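Local structure of adenylate cyclase-like protein (Chlamydia trachomatis, 4QO6) at residues 10-15 with 25-30; 35-40 with 63-68. The protein is a structural component of the inner-membrane ring of the type III secretion system, represented here by part of its periplasmic region, a chain of BON-clan domains. All coordinates share one frame; numbering follows the deposited sequence. Where two conformers were deposited one is given.

Contact 1. Residues 10-15 with 25-30; sequences DLIHDI and VRFTFN
Helix 10-15 passes over strand 26-30, and the residues that meet, Leu11, Ile12 and Ile15 on one side and Phe27 and Phe29 on the other, show how a helix can pack on an edge strand by side chains alone. The two axes approach to 10.7 Å and run at 147°, closer to antiparallel than to perpendicular, with Ile12 opposite Phe29 and Ile15 opposite Phe27. No hydrogen bond joins the segments, and the space between the backbones is bridged by two aromatic rings and three branched side chains.

Ile15 is the central piece. Its CG2, anti to the backbone N, stands 3.8 Å from the centroid of the Phe27 ring and only 1° off the ring normal. All six ring carbons lie at nearly equal distances from this methyl, a CH-pi contact centred on the face. The other branch, ending in CD1, reaches between the two aromatics: it comes within 4.0 Å of Phe27 CE2 and equally near Phe29 CB, so one isoleucine serves both. Ile12 arrives from a different direction, its CD1 lying at the edge of the Phe27 ring, near its plane, 4.3 Å from CE2. At Phe29, Leu11 CD2 is 3.7 Å from CE2, the two side chains crossing obliquely.

Leu36 of the adjoining strand also touches Ile15 and Phe27, and Phe60 packs on Leu11 and Ile15, extending the apolar cluster beyond the two segments. The helix thus lies against one face of the sheet, at its outermost strand 26-30. With no polar pair across the interface to dictate a register, the fit rests on shape: the methyl over the Phe27 ring, the CD1 shared by both aromatics and the flanking Leu11 and Ile12 together relate helix to strand.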
ATOM      1  N   ASP A  10       2.918 -12.769 -41.960  0.50 47.40           N
ATOM      2  CA  ASP A  10       2.177 -11.502 -41.870  0.50 44.68           C
ATOM      3  C   ASP A  10       1.029 -11.660 -40.876  0.50 41.71           C
ATOM      4  O   ASP A  10       0.656 -10.695 -40.212  0.50 41.58           O
ATOM      5  CB  ASP A  10       1.652 -11.030 -43.244  0.50 42.71           C
ATOM      6  CG  ASP A  10       0.347 -11.707 -43.663  0.50 40.58           C
ATOM      7  OD1 ASP A  10       0.350 -12.907 -43.985  0.50 38.29           O
ATOM      8  OD2 ASP A  10      -0.688 -11.020 -43.712  0.50 45.81           O
ATOM      9  N   LEU A  11       0.502 -12.883 -40.768  1.00 36.93           N
ATOM     10  CA  LEU A  11      -0.460 -13.232 -39.731  1.00 40.43           C
ATOM     11  C   LEU A  11       0.065 -13.012 -38.310  1.00 38.73           C
ATOM     12  O   LEU A  11      -0.627 -12.453 -37.470  1.00 40.78           O
ATOM     13  CB  LEU A  11      -0.886 -14.682 -39.871  1.00 46.86           C
ATOM     14  CG  LEU A  11      -2.200 -14.745 -40.635  1.00 54.30           C
ATOM     15  CD1 LEU A  11      -2.072 -14.145 -42.042  1.00 54.47           C
ATOM     16  CD2 LEU A  11      -2.731 -16.179 -40.634  1.00 60.57           C
ATOM     17  N   ILE A  12       1.286 -13.461 -38.054  1.00 37.33           N
ATOM     18  CA  ILE A  12       1.910 -13.298 -36.755  1.00 38.08           C
ATOM     19  C   ILE A  12       2.088 -11.829 -36.470  1.00 35.71           C
ATOM     20  O   ILE A  12       1.656 -11.386 -35.395  1.00 33.59           O
ATOM     21  CB  ILE A  12       3.215 -14.146 -36.615  1.00 41.42           C
ATOM     22  CG1 ILE A  12       2.883 -15.647 -36.724  1.00 47.43           C
ATOM     23  CG2 ILE A  12       3.905 -13.939 -35.282  1.00 44.31           C
ATOM     24  CD1 ILE A  12       1.655 -16.124 -35.956  1.00 47.51           C
ATOM     25  N   HIS A  13       2.643 -11.070 -37.447  1.00 32.91           N
ATOM     26  CA  HIS A  13       2.831  -9.650 -37.277  0.50 29.73           C
ATOM     27  C   HIS A  13       1.506  -8.901 -37.035  1.00 29.61           C
ATOM     28  O   HIS A  13       1.458  -7.990 -36.206  1.00 33.29           O
ATOM     29  CB  HIS A  13       3.639  -9.075 -38.458  0.50 30.51           C
ATOM     30  CG  HIS A  13       5.107  -9.349 -38.360  0.50 30.11           C
ATOM     31  ND1 HIS A  13       5.704 -10.449 -38.937  0.50 31.00           N
ATOM     32  CD2 HIS A  13       6.098  -8.678 -37.722  0.50 31.81           C
ATOM     33  CE1 HIS A  13       6.997 -10.444 -38.665  0.50 30.84           C
ATOM     34  NE2 HIS A  13       7.264  -9.376 -37.933  0.50 30.91           N
ATOM     35  N   ASP A  14       0.442  -9.285 -37.731  1.00 26.15           N
ATOM     36  CA  ASP A  14      -0.871  -8.690 -37.517  1.00 29.26           C
ATOM     37  C   ASP A  14      -1.447  -8.970 -36.087  1.00 27.95           C
ATOM     38  O   ASP A  14      -1.939  -8.069 -35.428  1.00 26.74           O
ATOM     39  CB  ASP A  14      -1.894  -9.218 -38.593  1.00 35.77           C
ATOM     40  CG  ASP A  14      -1.680  -8.616 -40.027  1.00 38.92           C
ATOM     41  OD1 ASP A  14      -0.676  -7.897 -40.275  1.00 46.06           O
ATOM     42  OD2 ASP A  14      -2.542  -8.863 -40.896  1.00 41.36           O
ATOM     43  N   ILE A  15      -1.436 -10.223 -35.628  1.00 25.31           N
ATOM     44  CA  ILE A  15      -1.814 -10.519 -34.236  1.00 25.44           C
ATOM     45  C   ILE A  15      -0.943  -9.750 -33.209  1.00 24.40           C
ATOM     46  O   ILE A  15      -1.474  -9.084 -32.319  1.00 20.96           O
ATOM     47  CB  ILE A  15      -1.744 -12.039 -33.918  1.00 25.90           C
ATOM     48  CG1 ILE A  15      -2.660 -12.842 -34.854  1.00 25.26           C
ATOM     49  CG2 ILE A  15      -2.190 -12.298 -32.473  1.00 28.22           C
ATOM     50  CD1 ILE A  15      -2.291 -14.311 -34.883  1.00 28.90           C
ATOM     51  N   VAL A  25      -0.475 -10.096 -22.369  1.00 16.85           N
ATOM     52  CA  VAL A  25      -1.345 -10.946 -23.159  1.00 15.32           C
ATOM     53  C   VAL A  25      -0.489 -11.805 -24.060  1.00 17.06           C
ATOM     54  O   VAL A  25       0.523 -11.312 -24.623  1.00 18.00           O
ATOM     55  CB  VAL A  25      -2.355 -10.199 -23.915  1.00 15.36           C
ATOM     56  CG1 VAL A  25      -3.116 -11.136 -24.854  1.00 16.33           C
ATOM     57  CG2 VAL A  25      -3.311  -9.518 -22.970  1.00 14.46           C
ATOM     58  N   ARG A  26      -0.835 -13.101 -24.097  1.00 17.09           N
ATOM     59  CA  ARG A  26      -0.219 -14.118 -24.955  1.00 17.31           C
ATOM     60  C   ARG A  26      -1.269 -14.834 -25.807  1.00 16.57           C
ATOM     61  O   ARG A  26      -2.452 -14.690 -25.587  1.00 20.99           O
ATOM     62  CB  ARG A  26       0.556 -15.133 -24.101  1.00 17.08           C
ATOM     63  CG  ARG A  26       1.614 -14.525 -23.165  1.00 17.04           C
ATOM     64  CD  ARG A  26       2.800 -13.869 -23.935  1.00 16.89           C
ATOM     65  NE  ARG A  26       3.815 -13.346 -22.978  1.00 15.52           N
ATOM     66  CZ  ARG A  26       3.906 -12.101 -22.554  1.00 15.11           C
ATOM     67  NH1 ARG A  26       3.092 -11.165 -23.011  1.00 17.76           N
ATOM     68  NH2 ARG A  26       4.861 -11.746 -21.706  1.00 14.52           N
ATOM     69  N   PHE A  27      -0.857 -15.607 -26.783  1.00 17.49           N
ATOM     70  CA  PHE A  27      -1.800 -16.334 -27.684  1.00 18.13           C
ATOM     71  C   PHE A  27      -1.207 -17.565 -28.333  1.00 16.33           C
ATOM     72  O   PHE A  27      -0.006 -17.711 -28.413  1.00 14.72           O
ATOM     73  CB  PHE A  27      -2.218 -15.423 -28.873  1.00 19.85           C
ATOM     74  CG  PHE A  27      -1.093 -15.168 -29.855  1.00 20.44           C
ATOM     75  CD1 PHE A  27      -0.121 -14.240 -29.576  1.00 24.61           C
ATOM     76  CD2 PHE A  27      -1.005 -15.877 -31.054  1.00 23.51           C
ATOM     77  CE1 PHE A  27       0.939 -13.952 -30.489  1.00 25.62           C
ATOM     78  CE2 PHE A  27       0.054 -15.622 -31.968  1.00 26.53           C
ATOM     79  CZ  PHE A  27       1.027 -14.669 -31.677  1.00 24.20           C
ATOM     80  N   THR A  28      -2.078 -18.344 -28.943  1.00 18.92           N
ATOM     81  CA  THR A  28      -1.706 -19.388 -29.882  1.00 25.26           C
ATOM     82  C   THR A  28      -2.776 -19.312 -30.937  1.00 24.28           C
ATOM     83  O   THR A  28      -3.907 -18.990 -30.623  1.00 20.83           O
ATOM     84  CB  THR A  28      -1.664 -20.834 -29.251  1.00 29.74           C
ATOM     85  OG1 THR A  28      -2.958 -21.210 -28.762  1.00 33.22           O
ATOM     86  CG2 THR A  28      -0.672 -20.874 -28.071  1.00 33.73           C
ATOM     87  N   PHE A  29      -2.383 -19.512 -32.196  1.00 29.52           N
ATOM     88  CA  PHE A  29      -3.294 -19.373 -33.329  1.00 32.81           C
ATOM     89  C   PHE A  29      -3.200 -20.669 -34.094  1.00 34.91           C
ATOM     90  O   PHE A  29      -2.118 -21.058 -34.534  1.00 31.92           O
ATOM     91  CB  PHE A  29      -2.935 -18.187 -34.261  1.00 34.95           C
ATOM     92  CG  PHE A  29      -3.780 -18.143 -35.526  1.00 34.93           C
ATOM     93  CD1 PHE A  29      -5.144 -17.860 -35.455  1.00 34.26           C
ATOM     94  CD2 PHE A  29      -3.230 -18.432 -36.771  1.00 38.32           C
ATOM     95  CE1 PHE A  29      -5.940 -17.864 -36.596  1.00 33.85           C
ATOM     96  CE2 PHE A  29      -4.024 -18.433 -37.932  1.00 37.02           C
ATOM     97  CZ  PHE A  29      -5.374 -18.147 -37.832  1.00 36.92           C
ATOM     98  N   ASN A  30      -4.337 -21.340 -34.202  1.00 40.11           N
ATOM     99  CA  ASN A  30      -4.436 -22.616 -34.882  1.00 46.33           C
ATOM    100  C   ASN A  30      -4.944 -22.425 -36.302  1.00 47.68           C
ATOM    101  O   ASN A  30      -6.137 -22.405 -36.532  1.00 48.98           O
ATOM    102  CB  ASN A  30      -5.377 -23.540 -34.113  1.00 52.04           C
ATOM    103  CG  ASN A  30      -5.584 -24.880 -34.800  1.00 55.93           C
ATOM    104  OD1 ASN A  30      -5.031 -25.154 -35.870  1.00 52.95           O
ATOM    105  ND2 ASN A  30      -6.405 -25.713 -34.188  1.00 55.43           N
TER

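Contact 2. Residues 35-40 with 63-68; sequences QLFLIG and SVDDNV
Phe37 and Asp65 stand side by side on one face of the sheet, pointing the same way, with the ring and carboxylate planes 51° apart. Asp65 CG comes within 3.7 Å of Phe37 CD2. The side chain of Asn67 crosses that of Phe37 at about a right angle, with amide and ring planes 38° apart; its ND2 is modelled unusually close to Phe37 CE2, at 3.1 Å. The same ND2 faces Asp65 OD1 on the anti side and out of the carboxylate plane, in a hydrogen bond implausibly short and bent, so the exact amide position is doubtful. At the start of the strands, Gln35 CG lies anti to the backbone N (chi1 173°), and further along the chain NE2 donates to Ser63 OG at 2.7 Å.

Beneath these groups runs a parallel pair, strands 35-39 and 63-68, in the mixed sheet of the PD1 domain, a member of the BON clan. The chain between them includes helix 45-56, making a beta-alpha-beta crossover. Leu36 N donates to Ser63 O and Leu38 N to Asp65 O, while Leu36 O and Leu38 O accept from Asp65 N and Asn67 N, the alternating ladder of parallel strands.

The opposite face is apolar where Leu38 lies: its CD1 is 4.0 Å from Val64 CG1, and its CB touches Val68 CG2 at 3.9 Å. Val64 and Leu36 also pack on the crossover helix through Val55. Asp66, on this face, closes an Asx turn by accepting Val68 N at OD1 (3.0 Å), and its OD2 forms a salt bridge with Lys48.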
ATOM      1  N   GLN A  35      -8.709 -20.446 -35.269  1.00 33.68           N
ATOM      2  CA  GLN A  35      -9.016 -20.136 -33.888  1.00 37.54           C
ATOM      3  C   GLN A  35      -7.857 -19.446 -33.172  1.00 32.13           C
ATOM      4  O   GLN A  35      -6.718 -19.934 -33.197  1.00 33.88           O
ATOM      5  CB  GLN A  35      -9.371 -21.409 -33.111  1.00 43.35           C
ATOM      6  CG  GLN A  35      -9.518 -21.127 -31.624  1.00 48.76           C
ATOM      7  CD  GLN A  35     -10.522 -22.032 -30.962  1.00 53.81           C
ATOM      8  OE1 GLN A  35     -10.174 -23.078 -30.418  1.00 52.96           O
ATOM      9  NE2 GLN A  35     -11.786 -21.638 -31.019  1.00 58.20           N
ATOM     10  N   LEU A  36      -8.161 -18.326 -32.528  1.00 27.78           N
ATOM     11  CA  LEU A  36      -7.192 -17.641 -31.660  1.00 28.00           C
ATOM     12  C   LEU A  36      -7.512 -17.944 -30.209  1.00 27.53           C
ATOM     13  O   LEU A  36      -8.627 -17.729 -29.742  1.00 31.92           O
ATOM     14  CB  LEU A  36      -7.228 -16.137 -31.901  1.00 25.38           C
ATOM     15  CG  LEU A  36      -6.164 -15.245 -31.257  1.00 24.48           C
ATOM     16  CD1 LEU A  36      -4.786 -15.425 -31.818  1.00 24.04           C
ATOM     17  CD2 LEU A  36      -6.539 -13.787 -31.405  1.00 24.78           C
ATOM     18  N   PHE A  37      -6.529 -18.432 -29.484  1.00 26.27           N
ATOM     19  CA  PHE A  37      -6.666 -18.601 -28.055  1.00 23.71           C
ATOM     20  C   PHE A  37      -5.870 -17.501 -27.356  1.00 20.72           C
ATOM     21  O   PHE A  37      -4.682 -17.388 -27.566  1.00 20.53           O
ATOM     22  CB  PHE A  37      -6.121 -19.981 -27.710  1.00 25.96           C
ATOM     23  CG  PHE A  37      -6.015 -20.273 -26.241  1.00 25.99           C
ATOM     24  CD1 PHE A  37      -4.869 -20.013 -25.568  1.00 28.33           C
ATOM     25  CD2 PHE A  37      -7.015 -20.918 -25.584  1.00 31.04           C
ATOM     26  CE1 PHE A  37      -4.729 -20.333 -24.223  1.00 31.19           C
ATOM     27  CE2 PHE A  37      -6.891 -21.265 -24.240  1.00 31.18           C
ATOM     28  CZ  PHE A  37      -5.742 -20.953 -23.553  1.00 29.15           C
ATOM     29  N   LEU A  38      -6.527 -16.687 -26.538  1.00 19.34           N
ATOM     30  CA  LEU A  38      -5.889 -15.622 -25.781  1.00 19.18           C
ATOM     31  C   LEU A  38      -5.846 -15.917 -24.274  1.00 20.75           C
ATOM     32  O   LEU A  38      -6.883 -16.303 -23.689  1.00 18.25           O
ATOM     33  CB  LEU A  38      -6.733 -14.375 -25.908  1.00 20.67           C
ATOM     34  CG  LEU A  38      -6.825 -13.734 -27.288  1.00 23.98           C
ATOM     35  CD1 LEU A  38      -7.705 -12.490 -27.252  1.00 23.93           C
ATOM     36  CD2 LEU A  38      -5.405 -13.396 -27.748  1.00 23.83           C
ATOM     37  N   ILE A  39      -4.704 -15.610 -23.659  1.00 20.68           N
ATOM     38  CA  ILE A  39      -4.546 -15.659 -22.209  1.00 21.62           C
ATOM     39  C   ILE A  39      -3.798 -14.441 -21.679  1.00 19.50           C
ATOM     40  O   ILE A  39      -3.134 -13.738 -22.453  1.00 19.36           O
ATOM     41  CB  ILE A  39      -3.883 -17.015 -21.789  1.00 24.39           C
ATOM     42  CG1 ILE A  39      -4.097 -17.304 -20.301  1.00 30.01           C
ATOM     43  CG2 ILE A  39      -2.396 -17.087 -22.064  1.00 24.13           C
ATOM     44  CD1 ILE A  39      -3.774 -18.747 -19.936  1.00 31.13           C
ATOM     45  N   GLY A  40      -3.938 -14.165 -20.378  1.00 17.82           N
ATOM     46  CA  GLY A  40      -3.169 -13.113 -19.634  1.00 16.42           C
ATOM     47  C   GLY A  40      -4.112 -12.145 -18.909  1.00 17.67           C
ATOM     48  O   GLY A  40      -5.184 -12.572 -18.543  1.00 22.69           O
ATOM     49  N   SER A  63     -12.454 -17.653 -34.883  1.00 31.85           N
ATOM     50  CA  SER A  63     -12.959 -17.627 -33.514  1.00 32.40           C
ATOM     51  C   SER A  63     -11.898 -17.246 -32.481  1.00 28.24           C
ATOM     52  O   SER A  63     -10.692 -17.350 -32.736  1.00 23.74           O
ATOM     53  CB  SER A  63     -13.562 -18.980 -33.154  1.00 34.23           C
ATOM     54  OG  SER A  63     -12.543 -19.929 -32.985  1.00 37.61           O
ATOM     55  N   VAL A  64     -12.386 -16.775 -31.342  1.00 26.86           N
ATOM     56  CA  VAL A  64     -11.550 -16.357 -30.236  1.00 29.26           C
ATOM     57  C   VAL A  64     -11.900 -17.165 -28.957  1.00 28.70           C
ATOM     58  O   VAL A  64     -13.044 -17.209 -28.561  1.00 25.66           O
ATOM     59  CB  VAL A  64     -11.702 -14.864 -30.001  1.00 30.96           C
ATOM     60  CG1 VAL A  64     -10.841 -14.438 -28.818  1.00 31.71           C
ATOM     61  CG2 VAL A  64     -11.289 -14.074 -31.281  1.00 32.05           C
ATOM     62  N   ASP A  65     -10.919 -17.852 -28.388  1.00 26.00           N
ATOM     63  CA  ASP A  65     -11.078 -18.504 -27.124  1.00 26.64           C
ATOM     64  C   ASP A  65     -10.432 -17.575 -26.057  1.00 25.08           C
ATOM     65  O   ASP A  65      -9.216 -17.491 -25.892  1.00 23.81           O
ATOM     66  CB  ASP A  65     -10.446 -19.919 -27.156  1.00 28.72           C
ATOM     67  CG  ASP A  65     -10.716 -20.713 -25.860  1.00 32.03           C
ATOM     68  OD1 ASP A  65     -10.579 -20.160 -24.755  1.00 32.75           O
ATOM     69  OD2 ASP A  65     -11.102 -21.884 -25.920  1.00 35.07           O
ATOM     70  N   ASP A  66     -11.276 -16.909 -25.300  1.00 27.62           N
ATOM     71  CA  ASP A  66     -10.853 -15.782 -24.455  1.00 30.11           C
ATOM     72  C   ASP A  66     -10.646 -16.193 -23.015  1.00 29.32           C
ATOM     73  O   ASP A  66     -11.626 -16.449 -22.311  1.00 28.35           O
ATOM     74  CB  ASP A  66     -11.926 -14.678 -24.522  1.00 30.96           C
ATOM     75  CG  ASP A  66     -11.796 -13.677 -23.397  1.00 33.77           C
ATOM     76  OD1 ASP A  66     -10.717 -13.570 -22.828  1.00 32.82           O
ATOM     77  OD2 ASP A  66     -12.796 -13.004 -23.055  1.00 44.62           O
ATOM     78  N   ASN A  67      -9.393 -16.246 -22.578  1.00 28.63           N
ATOM     79  CA  ASN A  67      -9.055 -16.584 -21.184  1.00 27.13           C
ATOM     80  C   ASN A  67      -8.279 -15.446 -20.485  1.00 25.20           C
ATOM     81  O   ASN A  67      -7.326 -15.630 -19.709  1.00 24.92           O
ATOM     82  CB  ASN A  67      -8.268 -17.861 -21.196  1.00 27.46           C
ATOM     83  CG  ASN A  67      -9.043 -18.995 -21.820  1.00 32.95           C
ATOM     84  OD1 ASN A  67      -9.766 -19.709 -21.119  1.00 41.96           O
ATOM     85  ND2 ASN A  67      -8.884 -19.201 -23.117  1.00 30.12           N
ATOM     86  N   VAL A  68      -8.679 -14.238 -20.801  1.00 23.42           N
ATOM     87  CA  VAL A  68      -7.992 -13.080 -20.306  1.00 24.54           C
ATOM     88  C   VAL A  68      -8.698 -12.637 -19.016  1.00 20.83           C
ATOM     89  O   VAL A  68      -9.894 -12.491 -19.002  1.00 21.43           O
ATOM     90  CB  VAL A  68      -8.053 -11.947 -21.349  1.00 25.15           C
ATOM     91  CG1 VAL A  68      -7.422 -10.685 -20.789  1.00 25.97           C
ATOM     92  CG2 VAL A  68      -7.340 -12.347 -22.613  1.00 25.97           C
TER

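Overall arrangement
Contacts 1 and 2 meet along strands 26-30 and 35-39, antiparallel neighbours in one sheet, where the backbone of Arg26 pairs with that of Ile39 and Thr28 with Phe37. Contact 1 is a surface contact in which a helix lies on the outermost strand; contact 2 lies further into the sheet and is partly buried, with Leu36, Leu38 and Val68 buried. Their chemistry follows position: apolar packing alone joins helix to strand, whereas main-chain hydrogen bonds join the central strands, and one face there mixes polar side chains with Phe37 and Ile39. Leu36 and Leu38 both touch Phe27, and Leu38 carries the apolar layer on to Val64 and Val68.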